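Local coordinates for putative transcriptional regulator (Clostridium difficile, PDB 3QI7), which is of unknown function but has a periplasmic-binding-protein-like fold, consistent with binding a small ligand such as a sugar, and is a putative lipoprotein, at residues 17-21 with 94-98; 257-261 with 279-283; 303-309 with 344-348. All coordinates share one frame. Where two conformers were deposited one is given. Numbering follows the deposited sequence.

In the fold
Contacts 1 and 2 are buried and contact 3 is more exposed, but chemistry does not track burial. Buried contact 1 is polar and hydrated, joining the ends of two neighbouring parallel strands, 13-19 and 88-94. Contacts 2 and 3 have no hydrogen bond between their own segments and are mainly apolar: a loop against a helix in contact 2, the start of one helix against the end of another in contact 3. These two touch: Tyr279 of contact 2 packs on Pro305 and Ala308 of contact 3, and Asn283 gives Pro303 a weak hydrogen bond. Contact 1 stands apart, about 5 Å from contact 3 between nearest atoms, yet helix 306-324, which begins in contact 3, also packs on Val17 and Ser94.

Contact 1: 17-21 with 94-98; sequences VVTQP and STDQA
Residues 17-19 end strand 13-19 in extended conformation, and 94-98 carry the chain out of its parallel neighbour, strand 88-94. These are the C-terminal ends of parallel strands in a periplasmic-binding-protein-like fold, where strands give way to loops. The paths run 50° apart and come closest at Thr19 and Ser94, with CA atoms 5.3 Å apart. Ser94 N donates to Val18 O at 2.9 Å, almost linearly. Beyond this bond the backbones diverge and water fills the gap, donating to Ser94 O at 2.8 Å and accepting from Gln20 N at 2.9 Å. Gln20, chi1 m and chi2 t, is long enough to span the widening gap, and its NE2 is held by Glu24. Thr95 forms an ST turn, Gln97 N to Thr95 OG1 at 3.1 Å, and the side chains of Thr95 and Gln97 both reach Gln20 OE1. A second water, bound to Asp96 N, donates to Gln20 OE1 at 3.1 Å. Gln20 OE1 also accepts from Thr95 OG1 at 2.7 Å and from Gln97 NE2 at 2.9 Å.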
ATOM      1  N   VAL A  17      -2.510 -16.021  -7.246  1.00 25.18           N
ATOM      2  CA  VAL A  17      -2.627 -14.697  -6.688  1.00 25.64           C
ATOM      3  C   VAL A  17      -4.073 -14.227  -6.793  1.00 27.35           C
ATOM      4  O   VAL A  17      -4.609 -14.080  -7.892  1.00 26.16           O
ATOM      5  CB  VAL A  17      -1.685 -13.671  -7.396  1.00 24.55           C
ATOM      6  CG1 VAL A  17      -1.762 -12.351  -6.705  1.00 21.33           C
ATOM      7  CG2 VAL A  17      -0.230 -14.189  -7.396  1.00 18.77           C
ATOM      8  N   VAL A  18      -4.692 -13.977  -5.636  1.00 24.87           N
ATOM      9  CA  VAL A  18      -6.090 -13.585  -5.556  1.00 23.04           C
ATOM     10  C   VAL A  18      -6.211 -12.076  -5.366  1.00 23.33           C
ATOM     11  O   VAL A  18      -5.636 -11.500  -4.418  1.00 20.96           O
ATOM     12  CB  VAL A  18      -6.772 -14.302  -4.368  1.00 25.97           C
ATOM     13  CG1 VAL A  18      -8.288 -13.924  -4.283  1.00 21.82           C
ATOM     14  CG2 VAL A  18      -6.548 -15.784  -4.478  1.00 23.70           C
ATOM     15  N   THR A  19      -6.933 -11.423  -6.270  1.00 22.94           N
ATOM     16  CA  THR A  19      -7.208 -10.009  -6.139  1.00 23.34           C
ATOM     17  C   THR A  19      -8.689  -9.735  -6.375  1.00 25.16           C
ATOM     18  O   THR A  19      -9.407 -10.590  -6.890  1.00 22.29           O
ATOM     19  CB  THR A  19      -6.426  -9.163  -7.162  1.00 25.31           C
ATOM     20  OG1 THR A  19      -7.041  -9.270  -8.439  1.00 23.76           O
ATOM     21  CG2 THR A  19      -4.949  -9.612  -7.276  1.00 26.52           C
ATOM     22  N   GLN A  20      -9.120  -8.529  -6.019  1.00 25.69           N
ATOM     23  CA  GLN A  20     -10.396  -8.001  -6.497  1.00 27.06           C
ATOM     24  C   GLN A  20     -10.313  -7.703  -8.007  1.00 28.76           C
ATOM     25  O   GLN A  20      -9.206  -7.647  -8.585  1.00 27.69           O
ATOM     26  CB  GLN A  20     -10.810  -6.763  -5.692  1.00 27.03           C
ATOM     27  CG  GLN A  20     -11.120  -7.064  -4.194  1.00 26.02           C
ATOM     28  CD  GLN A  20     -11.454  -5.806  -3.371  1.00 31.60           C
ATOM     29  OE1 GLN A  20     -10.978  -5.635  -2.237  1.00 30.74           O
ATOM     30  NE2 GLN A  20     -12.263  -4.919  -3.950  1.00 28.70           N
ATOM     31  N   PRO A  21     -11.479  -7.552  -8.660  1.00 25.70           N
ATOM     32  CA  PRO A  21     -11.462  -7.321 -10.099  1.00 28.52           C
ATOM     33  C   PRO A  21     -10.944  -5.947 -10.474  1.00 25.65           C
ATOM     34  O   PRO A  21     -10.865  -5.032  -9.621  1.00 23.75           O
ATOM     35  CB  PRO A  21     -12.933  -7.489 -10.537  1.00 30.57           C
ATOM     36  CG  PRO A  21     -13.727  -7.673  -9.331  1.00 33.67           C
ATOM     37  CD  PRO A  21     -12.832  -7.839  -8.145  1.00 27.39           C
ATOM     38  N   SER A  94      -4.444 -10.644  -1.910  1.00 19.33           N
ATOM     39  CA  SER A  94      -4.300  -9.219  -1.727  1.00 22.16           C
ATOM     40  C   SER A  94      -5.659  -8.472  -1.743  1.00 24.34           C
ATOM     41  O   SER A  94      -6.222  -8.247  -2.800  1.00 22.74           O
ATOM     42  CB  SER A  94      -3.363  -8.643  -2.815  1.00 25.44           C
ATOM     43  OG  SER A  94      -2.996  -7.288  -2.537  1.00 22.79           O
ATOM     44  N   THR A  95      -6.161  -8.096  -0.563  1.00 25.22           N
ATOM     45  CA  THR A  95      -7.365  -7.250  -0.421  1.00 24.31           C
ATOM     46  C   THR A  95      -7.347  -6.552   0.948  1.00 25.14           C
ATOM     47  O   THR A  95      -6.984  -7.160   1.952  1.00 27.19           O
ATOM     48  CB  THR A  95      -8.718  -8.082  -0.550  1.00 27.41           C
ATOM     49  OG1 THR A  95      -9.867  -7.232  -0.318  1.00 26.65           O
ATOM     50  CG2 THR A  95      -8.772  -9.239   0.464  1.00 25.73           C
ATOM     51  N   ASP A  96      -7.773  -5.297   1.000  1.00 25.88           N
ATOM     52  CA  ASP A  96      -7.934  -4.582   2.281  1.00 28.56           C
ATOM     53  C   ASP A  96      -9.165  -5.063   3.078  1.00 28.74           C
ATOM     54  O   ASP A  96      -9.348  -4.671   4.229  1.00 30.14           O
ATOM     55  CB  ASP A  96      -8.106  -3.068   2.034  1.00 29.98           C
ATOM     56  CG  ASP A  96      -6.858  -2.398   1.486  1.00 41.45           C
ATOM     57  OD1 ASP A  96      -5.715  -2.737   1.917  1.00 44.38           O
ATOM     58  OD2 ASP A  96      -7.045  -1.483   0.638  1.00 46.88           O
ATOM     59  N   GLN A  97      -9.990  -5.925   2.489  1.00 26.45           N
ATOM     60  CA  GLN A  97     -11.215  -6.372   3.112  1.00 29.82           C
ATOM     61  C   GLN A  97     -11.005  -7.704   3.861  1.00 28.76           C
ATOM     62  O   GLN A  97     -10.083  -8.474   3.560  1.00 29.81           O
ATOM     63  CB  GLN A  97     -12.312  -6.502   2.061  1.00 29.74           C
ATOM     64  CG  GLN A  97     -12.572  -5.196   1.291  1.00 36.06           C
ATOM     65  CD  GLN A  97     -13.764  -5.289   0.383  1.00 39.46           C
ATOM     66  OE1 GLN A  97     -14.913  -5.413   0.841  1.00 36.16           O
ATOM     67  NE2 GLN A  97     -13.508  -5.251  -0.925  1.00 30.99           N
ATOM     68  N   ALA A  98     -11.892  -7.961   4.812  1.00 28.61           N
ATOM     69  CA  ALA A  98     -11.881  -9.178   5.625  1.00 29.12           C
ATOM     70  C   ALA A  98     -12.881 -10.171   5.082  1.00 32.08           C
ATOM     71  O   ALA A  98     -13.814  -9.797   4.381  1.00 32.37           O
ATOM     72  CB  ALA A  98     -12.239  -8.839   7.115  1.00 29.21           C
TER
HETATM   73  O   HOH W   1      -7.238  -6.635  -4.806  1.00 21.99           O
HETATM   74  O   HOH W   2      -8.489  -3.915  -1.481  1.00 38.98           O

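Contact 2: 257-261 with 279-283; sequences PSPIQ and YDKIN
The turn 257-261, between helices 234-247 and 263-267 of the periplasmic-binding-protein-like fold, presses against the N-terminal turn of helix 279-292, with CA atoms of Pro259 and Asn283 6.3 Å apart. Ser258 is extended; Pro259 and Ile260 then turn with phi/psi near -65/-30 and -89/-27, a bend closed by an ST motif in which Ser258 OG accepts from Gln261 N at 3.2 Å. Pro259, compact and already restricted in phi, is the bump. It enters a hollow lined by Tyr279, Ile282 and Asn283: its CG lies 4.0 Å from Tyr279 CD1, its CB 3.7 Å from Ile282 CG2 and 3.4 Å from Asn283 OD1. Ile260 (chi1 t, chi2 p) fills the adjoining space, CG2 meeting the edge of the Tyr279 ring at CE1 (4.1 Å) and CD1 reaching Ile282 CD1 (4.2 Å). Tyr279 and Ile282 (both chi1 m) suit this apolar seam, while Asn283 OD1 is hydrogen-bonded to Tyr371 OH. Ile271 touches both isoleucines, and helix 26-42 packs on Ile260 and Tyr279 through Val27.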
ATOM      1  N   PRO A 257       0.458   7.104  -0.143  1.00 23.04           N
ATOM      2  CA  PRO A 257       1.386   7.478  -1.220  1.00 23.53           C
ATOM      3  C   PRO A 257       1.237   6.639  -2.488  1.00 23.33           C
ATOM      4  O   PRO A 257       1.205   5.417  -2.431  1.00 19.85           O
ATOM      5  CB  PRO A 257       2.757   7.255  -0.596  1.00 23.66           C
ATOM      6  CG  PRO A 257       2.530   7.504   0.882  1.00 27.24           C
ATOM      7  CD  PRO A 257       1.170   6.872   1.128  1.00 22.16           C
ATOM      8  N   SER A 258       1.098   7.337  -3.610  1.00 22.54           N
ATOM      9  CA  SER A 258       0.915   6.714  -4.907  1.00 23.84           C
ATOM     10  C   SER A 258       1.238   7.671  -6.055  1.00 23.42           C
ATOM     11  O   SER A 258       0.595   8.699  -6.188  1.00 20.14           O
ATOM     12  CB  SER A 258      -0.521   6.219  -5.064  1.00 23.82           C
ATOM     13  OG  SER A 258      -0.686   5.708  -6.369  1.00 23.39           O
ATOM     14  N   PRO A 259       2.218   7.314  -6.893  1.00 20.62           N
ATOM     15  CA  PRO A 259       2.535   8.139  -8.063  1.00 22.16           C
ATOM     16  C   PRO A 259       1.405   8.187  -9.082  1.00 24.59           C
ATOM     17  O   PRO A 259       1.270   9.182  -9.839  1.00 25.37           O
ATOM     18  CB  PRO A 259       3.760   7.438  -8.669  1.00 18.30           C
ATOM     19  CG  PRO A 259       4.280   6.545  -7.617  1.00 24.39           C
ATOM     20  CD  PRO A 259       3.121   6.161  -6.761  1.00 19.77           C
ATOM     21  N   ILE A 260       0.618   7.107  -9.147  1.00 23.44           N
ATOM     22  CA  ILE A 260      -0.398   6.976 -10.189  1.00 23.21           C
ATOM     23  C   ILE A 260      -1.760   7.586  -9.801  1.00 25.82           C
ATOM     24  O   ILE A 260      -2.497   8.062 -10.674  1.00 25.12           O
ATOM     25  CB  ILE A 260      -0.523   5.506 -10.648  1.00 26.40           C
ATOM     26  CG1 ILE A 260      -1.439   5.384 -11.877  1.00 26.47           C
ATOM     27  CG2 ILE A 260      -0.994   4.597  -9.497  1.00 17.96           C
ATOM     28  CD1 ILE A 260      -1.000   6.217 -13.085  1.00 31.05           C
ATOM     29  N   GLN A 261      -2.078   7.642  -8.510  1.00 24.96           N
ATOM     30  CA  GLN A 261      -3.348   8.250  -8.067  1.00 24.12           C
ATOM     31  C   GLN A 261      -3.169   9.719  -7.784  1.00 23.74           C
ATOM     32  O   GLN A 261      -2.254  10.112  -7.040  1.00 22.90           O
ATOM     33  CB  GLN A 261      -3.860   7.577  -6.781  1.00 22.80           C
ATOM     34  CG  GLN A 261      -4.202   6.146  -6.930  1.00 36.53           C
ATOM     35  CD  GLN A 261      -5.267   5.927  -7.992  1.00 45.34           C
ATOM     36  OE1 GLN A 261      -4.988   5.360  -9.048  1.00 46.10           O
ATOM     37  NE2 GLN A 261      -6.484   6.417  -7.728  1.00 36.78           N
ATOM     38  N   TYR A 279       6.515   2.923 -12.185  1.00 27.92           N
ATOM     39  CA  TYR A 279       6.525   3.933 -11.130  1.00 28.24           C
ATOM     40  C   TYR A 279       7.781   4.807 -11.157  1.00 28.02           C
ATOM     41  O   TYR A 279       7.697   5.980 -10.807  1.00 30.58           O
ATOM     42  CB  TYR A 279       6.313   3.287  -9.768  1.00 25.25           C
ATOM     43  CG  TYR A 279       5.003   2.557  -9.711  1.00 25.59           C
ATOM     44  CD1 TYR A 279       3.804   3.252  -9.824  1.00 26.38           C
ATOM     45  CD2 TYR A 279       4.945   1.173  -9.591  1.00 27.11           C
ATOM     46  CE1 TYR A 279       2.606   2.603  -9.821  1.00 29.64           C
ATOM     47  CE2 TYR A 279       3.711   0.505  -9.562  1.00 22.51           C
ATOM     48  CZ  TYR A 279       2.561   1.221  -9.669  1.00 27.47           C
ATOM     49  OH  TYR A 279       1.344   0.587  -9.666  1.00 28.16           O
ATOM     50  N   ASP A 280       8.923   4.277 -11.577  1.00 26.38           N
ATOM     51  CA  ASP A 280      10.142   5.109 -11.638  1.00 26.85           C
ATOM     52  C   ASP A 280      10.008   6.221 -12.684  1.00 28.27           C
ATOM     53  O   ASP A 280      10.462   7.338 -12.468  1.00 27.01           O
ATOM     54  CB  ASP A 280      11.371   4.279 -11.961  1.00 25.86           C
ATOM     55  CG  ASP A 280      11.736   3.329 -10.841  1.00 34.30           C
ATOM     56  OD1 ASP A 280      11.253   3.509  -9.702  1.00 29.28           O
ATOM     57  OD2 ASP A 280      12.476   2.382 -11.104  1.00 35.15           O
ATOM     58  N   LYS A 281       9.365   5.903 -13.803  1.00 25.28           N
ATOM     59  CA  LYS A 281       9.213   6.843 -14.902  1.00 24.21           C
ATOM     60  C   LYS A 281       8.177   7.901 -14.510  1.00 22.38           C
ATOM     61  O   LYS A 281       8.351   9.082 -14.807  1.00 22.77           O
ATOM     62  CB  LYS A 281       8.801   6.098 -16.184  1.00 24.90           C
ATOM     63  CG  LYS A 281       8.647   7.017 -17.397  1.00 29.45           C
ATOM     64  CD  LYS A 281       8.083   6.291 -18.634  1.00 32.93           C
ATOM     65  CE  LYS A 281       8.128   7.210 -19.877  1.00 37.70           C
ATOM     66  NZ  LYS A 281       7.364   6.645 -21.047  1.00 42.92           N
ATOM     67  N   ILE A 282       7.092   7.465 -13.868  1.00 23.17           N
ATOM     68  CA  ILE A 282       6.079   8.392 -13.354  1.00 23.45           C
ATOM     69  C   ILE A 282       6.722   9.367 -12.353  1.00 23.98           C
ATOM     70  O   ILE A 282       6.466  10.570 -12.401  1.00 21.86           O
ATOM     71  CB  ILE A 282       4.881   7.676 -12.718  1.00 22.18           C
ATOM     72  CG1 ILE A 282       4.168   6.779 -13.762  1.00 27.96           C
ATOM     73  CG2 ILE A 282       3.880   8.712 -12.117  1.00 20.07           C
ATOM     74  CD1 ILE A 282       3.158   5.772 -13.156  1.00 24.99           C
ATOM     75  N   ASN A 283       7.545   8.829 -11.457  1.00 24.06           N
ATOM     76  CA  ASN A 283       8.222   9.636 -10.430  1.00 24.12           C
ATOM     77  C   ASN A 283       9.174  10.691 -10.982  1.00 23.74           C
ATOM     78  O   ASN A 283       9.202  11.829 -10.481  1.00 22.10           O
ATOM     79  CB  ASN A 283       8.928   8.726  -9.440  1.00 22.35           C
ATOM     80  CG  ASN A 283       7.959   8.065  -8.510  1.00 22.04           C
ATOM     81  OD1 ASN A 283       6.897   8.596  -8.263  1.00 24.78           O
ATOM     82  ND2 ASN A 283       8.323   6.915  -7.965  1.00 24.22           N
TER

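Contact 3: 303-309 with 344-348; sequences PMPMDAF and RFGIG
Phe309 turns the edge of its ring to the face of Phe345 in an edge-to-face aromatic pair, with centroids 4.9 Å apart, planes inclined at 55° and Phe309 CE1 3.7 Å from Phe345 CE1. In this periplasmic-binding-protein-like fold, the start of helix 306-324 meets the end of helix 334-345. Residues 303-305 lead in as a loop. Pro305 is the N-cap, where proline is tolerated because the helix's hydrogen bonds need no amide hydrogen there, and its O accepts from Phe309 N at 2.9 Å. Across the contact Gly346 leaves the helix at phi/psi 61/32, a positive phi that favours glycine, and Ile347 is extended. Phe309 (chi1 t) and Phe345 (chi1 m) reach across CA atoms 9.2 Å apart. Ile347, chi1 p, fills the space beside them: CD1 lies 4.2 Å from Phe309 CE1, and CG2 3.8 Å from Pro303 CB. Both Phe309 and Ile347 also rest on Leu366 of strand 361-370. Selenomethionine Met304, in the conformer given, adds an oblique Met-aromatic contact, its SE 3.7 Å from Phe345 CD2.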
ATOM      1  N   PRO A 303       8.657   5.164  -3.317  1.00 22.70           N
ATOM      2  CA  PRO A 303       9.006   4.782  -4.681  1.00 25.87           C
ATOM      3  C   PRO A 303       7.861   4.113  -5.455  1.00 25.07           C
ATOM      4  O   PRO A 303       7.850   4.142  -6.694  1.00 24.29           O
ATOM      5  CB  PRO A 303      10.147   3.752  -4.471  1.00 26.06           C
ATOM      6  CG  PRO A 303      10.724   4.113  -3.229  1.00 26.95           C
ATOM      7  CD  PRO A 303       9.580   4.544  -2.362  1.00 25.95           C
HETATM    8  N   MSE A 304       6.940   3.475  -4.736  1.00 23.73           N
HETATM    9  CA  MSE A 304       5.776   2.829  -5.353  0.70 25.90           C
HETATM   10  C   MSE A 304       4.619   2.742  -4.361  1.00 24.11           C
HETATM   11  O   MSE A 304       4.846   2.805  -3.163  1.00 24.47           O
HETATM   12  CB  MSE A 304       6.127   1.429  -5.918  0.70 26.12           C
HETATM   13  CG  MSE A 304       6.880   0.473  -5.012  0.70 28.82           C
HETATM   14 SE   MSE A 304       7.633  -1.113  -5.936  0.52 24.70          SE
HETATM   15  CE  MSE A 304       6.093  -1.802  -6.882  0.70 24.33           C
ATOM     16  N   PRO A 305       3.382   2.589  -4.857  1.00 19.52           N
ATOM     17  CA  PRO A 305       2.294   2.501  -3.900  1.00 19.83           C
ATOM     18  C   PRO A 305       2.337   1.203  -3.145  1.00 18.41           C
ATOM     19  O   PRO A 305       2.808   0.224  -3.679  1.00 19.51           O
ATOM     20  CB  PRO A 305       1.041   2.523  -4.754  1.00 21.36           C
ATOM     21  CG  PRO A 305       1.515   2.605  -6.230  1.00 23.14           C
ATOM     22  CD  PRO A 305       2.951   2.348  -6.253  1.00 22.47           C
HETATM   23  N   MSE A 306       1.827   1.202  -1.939  1.00 19.17           N
HETATM   24  CA  MSE A 306       1.777  -0.036  -1.159  1.00 20.78           C
HETATM   25  C   MSE A 306       0.844  -1.107  -1.836  1.00 22.41           C
HETATM   26  O   MSE A 306       1.097  -2.329  -1.757  1.00 19.53           O
HETATM   27  CB  MSE A 306       1.303   0.277   0.262  1.00 23.95           C
HETATM   28  CG  MSE A 306       2.367   0.867   1.169  1.00 30.91           C
HETATM   29 SE   MSE A 306       3.813  -0.471   1.444  0.75 35.22          SE
HETATM   30  CE  MSE A 306       2.959  -1.761   2.446  1.00 35.89           C
ATOM     31  N   ASP A 307      -0.218  -0.648  -2.498  1.00 22.14           N
ATOM     32  CA  ASP A 307      -1.117  -1.537  -3.244  1.00 25.07           C
ATOM     33  C   ASP A 307      -0.406  -2.320  -4.349  1.00 23.34           C
ATOM     34  O   ASP A 307      -0.880  -3.387  -4.757  1.00 25.12           O
ATOM     35  CB  ASP A 307      -2.281  -0.752  -3.898  1.00 29.15           C
ATOM     36  CG  ASP A 307      -3.383  -0.360  -2.899  1.00 36.43           C
ATOM     37  OD1 ASP A 307      -3.279  -0.725  -1.717  1.00 35.90           O
ATOM     38  OD2 ASP A 307      -4.353   0.318  -3.312  1.00 44.18           O
ATOM     39  N   ALA A 308       0.696  -1.782  -4.860  1.00 17.89           N
ATOM     40  CA  ALA A 308       1.556  -2.500  -5.806  1.00 18.92           C
ATOM     41  C   ALA A 308       2.717  -3.256  -5.146  1.00 19.95           C
ATOM     42  O   ALA A 308       3.022  -4.394  -5.502  1.00 20.97           O
ATOM     43  CB  ALA A 308       2.087  -1.538  -6.906  1.00 19.13           C
ATOM     44  N   PHE A 309       3.349  -2.634  -4.162  1.00 20.98           N
ATOM     45  CA  PHE A 309       4.470  -3.263  -3.485  1.00 18.40           C
ATOM     46  C   PHE A 309       4.139  -4.560  -2.749  1.00 19.41           C
ATOM     47  O   PHE A 309       4.865  -5.542  -2.912  1.00 17.55           O
ATOM     48  CB  PHE A 309       5.177  -2.255  -2.540  1.00 14.95           C
ATOM     49  CG  PHE A 309       6.333  -2.841  -1.816  1.00 17.62           C
ATOM     50  CD1 PHE A 309       7.538  -3.057  -2.466  1.00 15.26           C
ATOM     51  CD2 PHE A 309       6.193  -3.262  -0.480  1.00 19.04           C
ATOM     52  CE1 PHE A 309       8.633  -3.624  -1.780  1.00 18.59           C
ATOM     53  CE2 PHE A 309       7.262  -3.818   0.215  1.00 21.25           C
ATOM     54  CZ  PHE A 309       8.477  -4.030  -0.442  1.00 16.65           C
ATOM     55  N   ARG A 344      15.311  -7.222  -4.824  1.00 18.69           N
ATOM     56  CA  ARG A 344      14.288  -7.387  -5.864  1.00 20.37           C
ATOM     57  C   ARG A 344      13.743  -6.057  -6.385  1.00 21.01           C
ATOM     58  O   ARG A 344      13.203  -6.035  -7.458  1.00 21.81           O
ATOM     59  CB  ARG A 344      13.142  -8.278  -5.379  1.00 19.21           C
ATOM     60  CG  ARG A 344      13.501  -9.771  -5.222  1.00 23.47           C
ATOM     61  CD  ARG A 344      13.400 -10.535  -6.587  1.00 24.53           C
ATOM     62  NE  ARG A 344      13.758 -11.934  -6.405  1.00 32.55           N
ATOM     63  CZ  ARG A 344      14.963 -12.465  -6.601  1.00 35.71           C
ATOM     64  NH1 ARG A 344      15.979 -11.734  -7.054  1.00 33.82           N
ATOM     65  NH2 ARG A 344      15.152 -13.750  -6.331  1.00 35.61           N
ATOM     66  N   PHE A 345      13.855  -4.988  -5.599  1.00 20.47           N
ATOM     67  CA  PHE A 345      13.298  -3.667  -5.941  1.00 21.64           C
ATOM     68  C   PHE A 345      14.320  -2.524  -5.958  1.00 21.59           C
ATOM     69  O   PHE A 345      14.052  -1.452  -6.521  1.00 22.39           O
ATOM     70  CB  PHE A 345      12.190  -3.287  -4.964  1.00 19.70           C
ATOM     71  CG  PHE A 345      11.037  -4.241  -4.935  1.00 21.64           C
ATOM     72  CD1 PHE A 345      11.060  -5.357  -4.118  1.00 20.17           C
ATOM     73  CD2 PHE A 345       9.935  -4.031  -5.736  1.00 23.17           C
ATOM     74  CE1 PHE A 345       9.998  -6.213  -4.076  1.00 24.54           C
ATOM     75  CE2 PHE A 345       8.879  -4.897  -5.723  1.00 23.61           C
ATOM     76  CZ  PHE A 345       8.912  -6.010  -4.882  1.00 20.90           C
ATOM     77  N   GLY A 346      15.470  -2.712  -5.333  1.00 21.07           N
ATOM     78  CA  GLY A 346      16.457  -1.619  -5.183  1.00 20.18           C
ATOM     79  C   GLY A 346      15.963  -0.412  -4.396  1.00 22.23           C
ATOM     80  O   GLY A 346      16.364   0.736  -4.663  1.00 24.15           O
ATOM     81  N   ILE A 347      15.092  -0.663  -3.427  1.00 20.67           N
ATOM     82  CA  ILE A 347      14.610   0.360  -2.522  1.00 21.17           C
ATOM     83  C   ILE A 347      14.817  -0.033  -1.037  1.00 20.76           C
ATOM     84  O   ILE A 347      14.875  -1.226  -0.659  1.00 19.82           O
ATOM     85  CB  ILE A 347      13.121   0.735  -2.794  1.00 22.69           C
ATOM     86  CG1 ILE A 347      12.153  -0.366  -2.338  1.00 19.40           C
ATOM     87  CG2 ILE A 347      12.903   1.127  -4.293  1.00 20.10           C
ATOM     88  CD1 ILE A 347      10.647  -0.092  -2.766  1.00 22.52           C
ATOM     89  N   GLY A 348      14.897   0.997  -0.195  1.00 18.17           N
ATOM     90  CA  GLY A 348      15.010   0.779   1.246  1.00 18.91           C
ATOM     91  C   GLY A 348      13.635   0.642   1.859  1.00 18.37           C
ATOM     92  O   GLY A 348      12.607   1.132   1.329  1.00 17.60           O
TER